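Local coordinates for protein putative oxidoreductase (Klebsiella pneumoniae subsp. pneumoniae MGH 78578, PDB 3E82) that probably acts as a nucleotide-dependent oxidoreductase of the Gfo/Idh/MocA family, its substrate not being established, at residues B[39-44]-B[57-62]; B[8-13]-B[33-38]; B[83-88]-B[108-113]. All coordinates share one frame; numbering follows the deposited sequence.

Overall arrangement
The three contacts show how a parallel α/β sheet is assembled, all within the NAD-binding Rossmann domain. Interaction 2 pairs strands 8-13 and 33-38; interaction 1 joins the end of strand 33-39 and the turn that follows it to the start of helix 59-64, its centre about 12 Å from that of interaction 2. A39 N, 2.9 Å from L12 O, continues the strand pairing into interaction 1. Interaction 3 packs helices 80-89 and 104-116, its centre about 19 Å from that of interaction 2. I13 links all three, since its side chain touches A39, P59, A62 and L83. L12 of interaction 2 touches, and S40 of interaction 1 lies near, a glycine-rich turn that, as in other Rossmann folds, probably faces the dinucleotide.

Interaction 1 (B[39-44]-B[57-62])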
loop_
_atom_site.group_PDB
_atom_site.type_symbol
_atom_site.label_atom_id
_atom_site.label_comp_id
_atom_site.label_asym_id
_atom_site.label_seq_id
_atom_site.Cartn_x
_atom_site.Cartn_y
_atom_site.Cartn_z
ATOM N N ALA B 39 -12.969 -16.878 36.917
ATOM C CA ALA B 39 -13.869 -17.968 36.555
ATOM C C ALA B 39 -13.104 -18.883 35.604
ATOM O O ALA B 39 -12.673 -18.459 34.523
ATOM C CB ALA B 39 -15.132 -17.442 35.890
ATOM N N SER B 40 -12.913 -20.126 36.037
ATOM C CA SER B 40 -12.194 -21.122 35.260
ATOM C C SER B 40 -12.496 -22.505 35.824
ATOM O O SER B 40 -12.659 -22.666 37.037
ATOM C CB SER B 40 -10.688 -20.859 35.327
ATOM O OG SER B 40 -9.949 -21.915 34.725
ATOM N N ARG B 41 -12.566 -23.491 34.936
ATOM C CA ARG B 41 -12.850 -24.874 35.311
ATOM C C ARG B 41 -11.608 -25.565 35.862
ATOM O O ARG B 41 -11.693 -26.692 36.357
ATOM C CB ARG B 41 -13.350 -25.665 34.096
ATOM C CG ARG B 41 -14.645 -25.169 33.495
ATOM C CD ARG B 41 -15.794 -25.303 34.472
ATOM N NE ARG B 41 -17.043 -24.768 33.927
ATOM C CZ ARG B 41 -18.215 -24.826 34.556
ATOM N NH1 ARG B 41 -18.301 -25.398 35.754
ATOM N NH2 ARG B 41 -19.297 -24.299 33.995
ATOM N N ASP B 42 -10.460 -24.895 35.769
ATOM C CA ASP B 42 -9.200 -25.460 36.246
ATOM C C ASP B 42 -8.596 -24.637 37.384
ATOM O O ASP B 42 -7.731 -23.793 37.151
ATOM C CB ASP B 42 -8.195 -25.534 35.098
ATOM C CG ASP B 42 -6.951 -26.317 35.463
ATOM O OD1 ASP B 42 -6.725 -26.544 36.668
ATOM O OD2 ASP B 42 -6.193 -26.698 34.547
ATOM N N GLU B 43 -9.040 -24.899 38.611
ATOM C CA GLU B 43 -8.545 -24.164 39.767
ATOM C C GLU B 43 -7.025 -24.185 39.878
ATOM O O GLU B 43 -6.394 -23.133 39.973
ATOM C CB GLU B 43 -9.158 -24.709 41.060
ATOM C CG GLU B 43 -8.626 -24.006 42.298
ATOM C CD GLU B 43 -9.283 -24.469 43.584
ATOM O OE1 GLU B 43 -9.184 -25.675 43.903
ATOM O OE2 GLU B 43 -9.893 -23.622 44.277
ATOM N N GLU B 44 -6.442 -25.377 39.861
ATOM C CA GLU B 44 -4.993 -25.518 39.970
ATOM C C GLU B 44 -4.211 -24.640 39.001
ATOM O O GLU B 44 -3.222 -24.013 39.389
ATOM C CB GLU B 44 -4.587 -26.979 39.775
ATOM C CG GLU B 44 -4.849 -27.858 40.991
ATOM C CD GLU B 44 -4.630 -29.335 40.702
ATOM O OE1 GLU B 44 -5.473 -29.937 40.000
ATOM O OE2 GLU B 44 -3.613 -29.891 41.166
ATOM N N ALA B 57 -15.967 -21.828 39.430
ATOM C CA ALA B 57 -16.115 -22.697 38.271
ATOM C C ALA B 57 -16.948 -22.126 37.129
ATOM O O ALA B 57 -16.470 -22.052 35.997
ATOM C CB ALA B 57 -16.682 -24.048 38.706
ATOM N N SER B 58 -18.185 -21.718 37.401
ATOM C CA SER B 58 -19.032 -21.195 36.331
ATOM C C SER B 58 -18.974 -19.685 36.116
ATOM O O SER B 58 -18.989 -18.900 37.072
ATOM C CB SER B 58 -20.491 -21.595 36.554
ATOM O OG SER B 58 -21.062 -20.838 37.601
ATOM N N PRO B 59 -18.930 -19.263 34.840
ATOM C CA PRO B 59 -18.875 -17.854 34.435
ATOM C C PRO B 59 -20.078 -17.082 34.973
ATOM O O PRO B 59 -19.938 -15.974 35.485
ATOM C CB PRO B 59 -18.888 -17.932 32.909
ATOM C CG PRO B 59 -18.256 -19.256 32.628
ATOM C CD PRO B 59 -18.891 -20.145 33.661
ATOM N N GLU B 60 -21.257 -17.688 34.852
ATOM C CA GLU B 60 -22.502 -17.076 35.307
ATOM C C GLU B 60 -22.441 -16.702 36.787
ATOM O O GLU B 60 -22.817 -15.595 37.171
ATOM C CB GLU B 60 -23.675 -18.033 35.074
ATOM C CG GLU B 60 -23.879 -18.485 33.625
ATOM C CD GLU B 60 -22.688 -19.259 33.066
ATOM O OE1 GLU B 60 -22.089 -20.069 33.808
ATOM O OE2 GLU B 60 -22.352 -19.064 31.877
ATOM N N ALA B 61 -21.974 -17.624 37.619
ATOM C CA ALA B 61 -21.869 -17.365 39.051
ATOM C C ALA B 61 -20.857 -16.257 39.344
ATOM O O ALA B 61 -21.082 -15.409 40.215
ATOM C CB ALA B 61 -21.472 -18.638 39.784
ATOM N N ALA B 62 -19.737 -16.271 38.624
ATOM C CA ALA B 62 -18.698 -15.262 38.816
ATOM C C ALA B 62 -19.231 -13.879 38.463
ATOM O O ALA B 62 -19.101 -12.928 39.235
ATOM C CB ALA B 62 -17.491 -15.586 37.951
#
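A39 and R41 make a packing contact without hydrogen bonds against residues 57-62, joining the end of the second strand of the Rossmann sheet and the turn that follows it to the start of helix 59-64. At the buried end two methyls meet, A39 CB lying 3.6 Å from A62 CB, and the same A39 methyl also abuts P59 CA. I13 of strand 8-13 touches A39, P59 and A62, which carries this apolar patch into the sheet.

The outer end depends on R41. Chi2 (-64°) turns CD back, and beyond this bend the extended remainder ends in a guanidinium that lies over the backbone of A57 and S58. A57 O sits 3.4 Å above the guanidinium plane, displaced toward its rim, on the same face as S58 CA. R41 NE is 3.5 Å from A57 O, but the angle is too poor for a hydrogen bond. R41 NH1 rests 3.6 Å from A57 CB, whereas R41 NH2 reaches S58 CB at 3.9 Å.

Local polar bonds shape both segments. S40 OG accepts from D42 N at 3.2 Å, an ST turn, and D42 caps the next helix through K45 N. S58 is the N-cap of helix 59-64, its OG accepting a weak bond from A61 N. The end of the second strand is where dinucleotide-binding Rossmann folds generally meet the adenosine ribose, and the same is probable here.

Interaction 2 (B[8-13]-B[33-38])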
loop_
_atom_site.group_PDB
_atom_site.type_symbol
_atom_site.label_atom_id
_atom_site.label_comp_id
_atom_site.label_asym_id
_atom_site.label_seq_id
_atom_site.Cartn_x
_atom_site.Cartn_y
_atom_site.Cartn_z
ATOM N N ILE B 8 -11.844 -1.480 43.338
ATOM C CA ILE B 8 -12.764 -1.894 42.294
ATOM C C ILE B 8 -12.501 -3.395 42.182
ATOM O O ILE B 8 -11.475 -3.828 41.645
ATOM C CB ILE B 8 -12.459 -1.162 40.958
ATOM C CG1 ILE B 8 -12.797 0.323 41.109
ATOM C CG2 ILE B 8 -13.273 -1.756 39.827
ATOM C CD1 ILE B 8 -12.417 1.177 39.909
ATOM N N ASN B 9 -13.422 -4.184 42.723
ATOM C CA ASN B 9 -13.262 -5.634 42.717
ATOM C C ASN B 9 -13.684 -6.278 41.401
ATOM O O ASN B 9 -14.832 -6.178 40.959
ATOM C CB ASN B 9 -13.990 -6.213 43.928
ATOM C CG ASN B 9 -13.501 -5.580 45.231
ATOM O OD1 ASN B 9 -12.290 -5.438 45.444
ATOM N ND2 ASN B 9 -14.433 -5.186 46.097
ATOM N N ILE B 10 -12.716 -6.950 40.789
ATOM C CA ILE B 10 -12.884 -7.574 39.487
ATOM C C ILE B 10 -12.969 -9.100 39.451
ATOM O O ILE B 10 -12.321 -9.801 40.221
ATOM C CB ILE B 10 -11.704 -7.174 38.568
ATOM C CG1 ILE B 10 -11.618 -5.648 38.445
ATOM C CG2 ILE B 10 -11.847 -7.833 37.210
ATOM C CD1 ILE B 10 -10.292 -5.161 37.864
ATOM N N ALA B 11 -13.784 -9.592 38.528
ATOM C CA ALA B 11 -13.904 -11.018 38.281
ATOM C C ALA B 11 -13.416 -11.154 36.841
ATOM O O ALA B 11 -13.990 -10.553 35.928
ATOM C CB ALA B 11 -15.348 -11.473 38.382
ATOM N N LEU B 12 -12.322 -11.883 36.649
ATOM C CA LEU B 12 -11.785 -12.124 35.310
ATOM C C LEU B 12 -12.433 -13.425 34.837
ATOM O O LEU B 12 -12.279 -14.467 35.477
ATOM C CB LEU B 12 -10.260 -12.281 35.357
ATOM C CG LEU B 12 -9.600 -12.814 34.082
ATOM C CD1 LEU B 12 -9.967 -11.922 32.900
ATOM C CD2 LEU B 12 -8.086 -12.883 34.271
ATOM N N ILE B 13 -13.177 -13.350 33.738
ATOM C CA ILE B 13 -13.870 -14.511 33.189
ATOM C C ILE B 13 -13.004 -15.201 32.141
ATOM O O ILE B 13 -12.823 -14.695 31.032
ATOM C CB ILE B 13 -15.214 -14.104 32.548
ATOM C CG1 ILE B 13 -16.032 -13.260 33.534
ATOM C CG2 ILE B 13 -15.983 -15.344 32.106
ATOM C CD1 ILE B 13 -16.289 -13.911 34.889
ATOM N N LEU B 33 -7.367 -1.282 41.626
ATOM C CA LEU B 33 -8.069 -2.411 41.036
ATOM C C LEU B 33 -7.700 -3.667 41.810
ATOM O O LEU B 33 -6.542 -3.870 42.163
ATOM C CB LEU B 33 -7.671 -2.592 39.570
ATOM C CG LEU B 33 -7.984 -1.451 38.604
ATOM C CD1 LEU B 33 -7.663 -1.917 37.192
ATOM C CD2 LEU B 33 -9.465 -1.052 38.717
ATOM N N ASN B 34 -8.679 -4.517 42.073
ATOM C CA ASN B 34 -8.402 -5.739 42.812
ATOM C C ASN B 34 -8.980 -6.963 42.097
ATOM O O ASN B 34 -10.190 -7.114 41.981
ATOM C CB ASN B 34 -8.970 -5.604 44.239
ATOM C CG ASN B 34 -8.943 -6.907 45.017
ATOM O OD1 ASN B 34 -7.987 -7.681 44.942
ATOM N ND2 ASN B 34 -9.996 -7.147 45.786
ATOM N N LEU B 35 -8.100 -7.815 41.591
ATOM C CA LEU B 35 -8.524 -9.042 40.926
ATOM C C LEU B 35 -8.837 -10.033 42.052
ATOM O O LEU B 35 -7.936 -10.668 42.601
ATOM C CB LEU B 35 -7.400 -9.582 40.041
ATOM C CG LEU B 35 -7.689 -10.901 39.317
ATOM C CD1 LEU B 35 -9.010 -10.822 38.559
ATOM C CD2 LEU B 35 -6.539 -11.204 38.366
ATOM N N ALA B 36 -10.119 -10.151 42.391
ATOM C CA ALA B 36 -10.558 -11.018 43.482
ATOM C C ALA B 36 -11.126 -12.356 43.036
ATOM O O ALA B 36 -11.108 -13.327 43.800
ATOM C CB ALA B 36 -11.592 -10.284 44.321
ATOM N N PHE B 37 -11.642 -12.409 41.813
ATOM C CA PHE B 37 -12.225 -13.643 41.297
ATOM C C PHE B 37 -11.747 -13.991 39.888
ATOM O O PHE B 37 -11.468 -13.114 39.073
ATOM C CB PHE B 37 -13.755 -13.533 41.269
ATOM C CG PHE B 37 -14.373 -13.238 42.607
ATOM C CD1 PHE B 37 -14.641 -14.264 43.511
ATOM C CD2 PHE B 37 -14.687 -11.929 42.961
ATOM C CE1 PHE B 37 -15.218 -13.987 44.748
ATOM C CE2 PHE B 37 -15.261 -11.639 44.194
ATOM C CZ PHE B 37 -15.530 -12.669 45.091
ATOM N N VAL B 38 -11.661 -15.287 39.618
ATOM C CA VAL B 38 -11.281 -15.792 38.308
ATOM C C VAL B 38 -12.222 -16.963 38.015
ATOM O O VAL B 38 -12.301 -17.911 38.802
ATOM C CB VAL B 38 -9.807 -16.286 38.278
ATOM C CG1 VAL B 38 -9.526 -17.023 36.971
ATOM C CG2 VAL B 38 -8.854 -15.105 38.408
#
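The first β-α-β unit of the Rossmann fold supplies this contact: I8 to L12 pair in parallel with L33 to V38, while helix 17-28 makes the crossover. I8 O and I10 N bracket N34, accepting from N34 N at 2.9 Å and donating to N34 O at 2.8 Å. Beyond this the register slips by one residue in a beta bulge at A36. I10 O accepts from two donors there, A36 N and F37 N, each 3.1 Å away and in its carbonyl plane; the F37 bond is the straighter, 160° at hydrogen against 142°. L12 N then donates to F37 O, and the regular pairing resumes.

On the face bearing N9, A11 and F37, N34 ND2 donates to N9 OD1 at 2.9 Å. The two amide planes stand 85° apart, and the donor approaches from above the N9 carbonyl plane while OD1 stays near the plane of the N34 amide. N9 OD1 also bonds to T7 OG1. On the face toward helix 17-28, L33 CD2 lies beside I8 CB at 3.7 Å, and L35 CD1 meets L12 CB at the same distance.

With two donors on I10 O, both A36 N and F37 N are bonded across the bulge. The asparagine pair likewise adds a directional side-chain bond on the N9 face, while the opposite face is held by aliphatic packing.

Interaction 3 (B[83-88]-B[108-113]); sequences LARLAL and RELIAL
R85 NH2 donates to E109 OE1 at 2.7 Å, a salt bridge between two neighbouring helices. The bond is bent, 137° at hydrogen: the donor comes from well above the carboxylate plane, and the planes of the two charged groups are 66° apart. The arginine leaves its helix with CG anti to the backbone N; a bend at chi3 turns NE aside, and R85 NH1 lies 3.8 Å from L110 CD2. The R85 and L110 side chains cross at about a right angle.

The rest of the contact is mostly apolar. A84 CB meets L110 CD1 at 3.9 Å. L113 inserts CD2 against the other helix, where it touches R85 CG, R85 O and L88 CB, each 3.9 Å away. L88 CD1 in turn reaches the backbone at L110 O, 3.8 Å away. Ion pair and leucine cluster thus share R85, whose aliphatic part packs while its charged end bonds.

The segments run nearly parallel, 11° apart, with axes 10.3 Å from each other at closest approach. Helices 80-89 and 104-116 are successive connections of the Rossmann sheet. A84 and L88 also rest on strand 93-96, A84 touches I73 of strand 70-73, and L83 and L86 carry the packing on to P59 and E60 of helix 59-64.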
loop_
_atom_site.group_PDB
_atom_site.type_symbol
_atom_site.label_atom_id
_atom_site.label_comp_id
_atom_site.label_asym_id
_atom_site.label_seq_id
_atom_site.Cartn_x
_atom_site.Cartn_y
_atom_site.Cartn_z
ATOM N N LEU B 83 -22.355 -13.204 27.971
ATOM C CA LEU B 83 -21.834 -12.918 29.309
ATOM C C LEU B 83 -21.857 -11.423 29.622
ATOM O O LEU B 83 -22.084 -11.026 30.767
ATOM C CB LEU B 83 -20.407 -13.456 29.467
ATOM C CG LEU B 83 -20.284 -14.971 29.650
ATOM C CD1 LEU B 83 -18.824 -15.400 29.587
ATOM C CD2 LEU B 83 -20.901 -15.355 30.991
ATOM N N ALA B 84 -21.614 -10.597 28.609
ATOM C CA ALA B 84 -21.629 -9.155 28.795
ATOM C C ALA B 84 -23.068 -8.781 29.124
ATOM O O ALA B 84 -23.329 -7.933 29.975
ATOM C CB ALA B 84 -21.181 -8.452 27.517
ATOM N N ARG B 85 -23.998 -9.440 28.443
ATOM C CA ARG B 85 -25.418 -9.198 28.650
ATOM C C ARG B 85 -25.801 -9.538 30.090
ATOM O O ARG B 85 -26.489 -8.768 30.760
ATOM C CB ARG B 85 -26.231 -10.064 27.687
ATOM C CG ARG B 85 -27.563 -9.473 27.297
ATOM C CD ARG B 85 -28.265 -10.342 26.261
ATOM N NE ARG B 85 -29.035 -9.544 25.310
ATOM C CZ ARG B 85 -28.541 -9.035 24.185
ATOM N NH1 ARG B 85 -27.271 -9.242 23.864
ATOM N NH2 ARG B 85 -29.315 -8.322 23.376
ATOM N N LEU B 86 -25.345 -10.699 30.552
ATOM C CA LEU B 86 -25.634 -11.158 31.901
ATOM C C LEU B 86 -25.012 -10.229 32.940
ATOM O O LEU B 86 -25.648 -9.876 33.932
ATOM C CB LEU B 86 -25.090 -12.573 32.098
ATOM C CG LEU B 86 -25.540 -13.257 33.389
ATOM C CD1 LEU B 86 -27.052 -13.459 33.347
ATOM C CD2 LEU B 86 -24.835 -14.587 33.543
ATOM N N ALA B 87 -23.762 -9.840 32.710
ATOM C CA ALA B 87 -23.061 -8.948 33.628
ATOM C C ALA B 87 -23.795 -7.618 33.784
ATOM O O ALA B 87 -24.024 -7.154 34.903
ATOM C CB ALA B 87 -21.635 -8.707 33.133
ATOM N N LEU B 88 -24.154 -7.008 32.655
ATOM C CA LEU B 88 -24.864 -5.731 32.662
ATOM C C LEU B 88 -26.201 -5.836 33.388
ATOM O O LEU B 88 -26.527 -4.993 34.226
ATOM C CB LEU B 88 -25.086 -5.232 31.231
ATOM C CG LEU B 88 -23.830 -4.740 30.501
ATOM C CD1 LEU B 88 -24.203 -4.317 29.077
ATOM C CD2 LEU B 88 -23.213 -3.561 31.259
ATOM N N ARG B 108 -24.930 -3.169 19.261
ATOM C CA ARG B 108 -25.830 -2.050 19.521
ATOM C C ARG B 108 -26.744 -2.338 20.702
ATOM O O ARG B 108 -27.052 -1.440 21.490
ATOM C CB ARG B 108 -26.669 -1.727 18.281
ATOM C CG ARG B 108 -25.858 -1.096 17.164
ATOM C CD ARG B 108 -26.727 -0.554 16.035
ATOM N NE ARG B 108 -25.939 0.273 15.123
ATOM C CZ ARG B 108 -25.454 -0.134 13.955
ATOM N NH1 ARG B 108 -25.681 -1.369 13.529
ATOM N NH2 ARG B 108 -24.715 0.690 13.220
ATOM N N GLU B 109 -27.171 -3.592 20.828
ATOM C CA GLU B 109 -28.048 -3.966 21.928
ATOM C C GLU B 109 -27.305 -3.810 23.254
ATOM O O GLU B 109 -27.864 -3.285 24.213
ATOM C CB GLU B 109 -28.560 -5.401 21.744
ATOM C CG GLU B 109 -29.339 -5.590 20.440
ATOM C CD GLU B 109 -29.958 -6.976 20.293
ATOM O OE1 GLU B 109 -29.335 -7.970 20.741
ATOM O OE2 GLU B 109 -31.061 -7.067 19.708
ATOM N N LEU B 110 -26.044 -4.238 23.299
ATOM C CA LEU B 110 -25.249 -4.111 24.520
ATOM C C LEU B 110 -25.038 -2.643 24.895
ATOM O O LEU B 110 -25.136 -2.276 26.065
ATOM C CB LEU B 110 -23.894 -4.813 24.368
ATOM C CG LEU B 110 -23.967 -6.338 24.263
ATOM C CD1 LEU B 110 -22.568 -6.921 24.261
ATOM C CD2 LEU B 110 -24.768 -6.901 25.449
ATOM N N ILE B 111 -24.751 -1.807 23.901
ATOM C CA ILE B 111 -24.553 -0.384 24.148
ATOM C C ILE B 111 -25.811 0.199 24.805
ATOM O O ILE B 111 -25.724 0.891 25.825
ATOM C CB ILE B 111 -24.233 0.363 22.827
ATOM C CG1 ILE B 111 -22.861 -0.092 22.301
ATOM C CG2 ILE B 111 -24.225 1.880 23.058
ATOM C CD1 ILE B 111 -22.472 0.504 20.953
ATOM N N ALA B 112 -26.972 -0.105 24.233
ATOM C CA ALA B 112 -28.246 0.376 24.760
ATOM C C ALA B 112 -28.483 -0.147 26.173
ATOM O O ALA B 112 -28.951 0.586 27.044
ATOM C CB ALA B 112 -29.382 -0.064 23.850
ATOM N N LEU B 113 -28.155 -1.417 26.394
ATOM C CA LEU B 113 -28.342 -2.040 27.697
ATOM C C LEU B 113 -27.489 -1.386 28.779
ATOM O O LEU B 113 -27.983 -1.084 29.867
ATOM C CB LEU B 113 -28.026 -3.539 27.616
ATOM C CG LEU B 113 -28.258 -4.371 28.888
ATOM C CD1 LEU B 113 -29.728 -4.272 29.311
ATOM C CD2 LEU B 113 -27.877 -5.820 28.630
#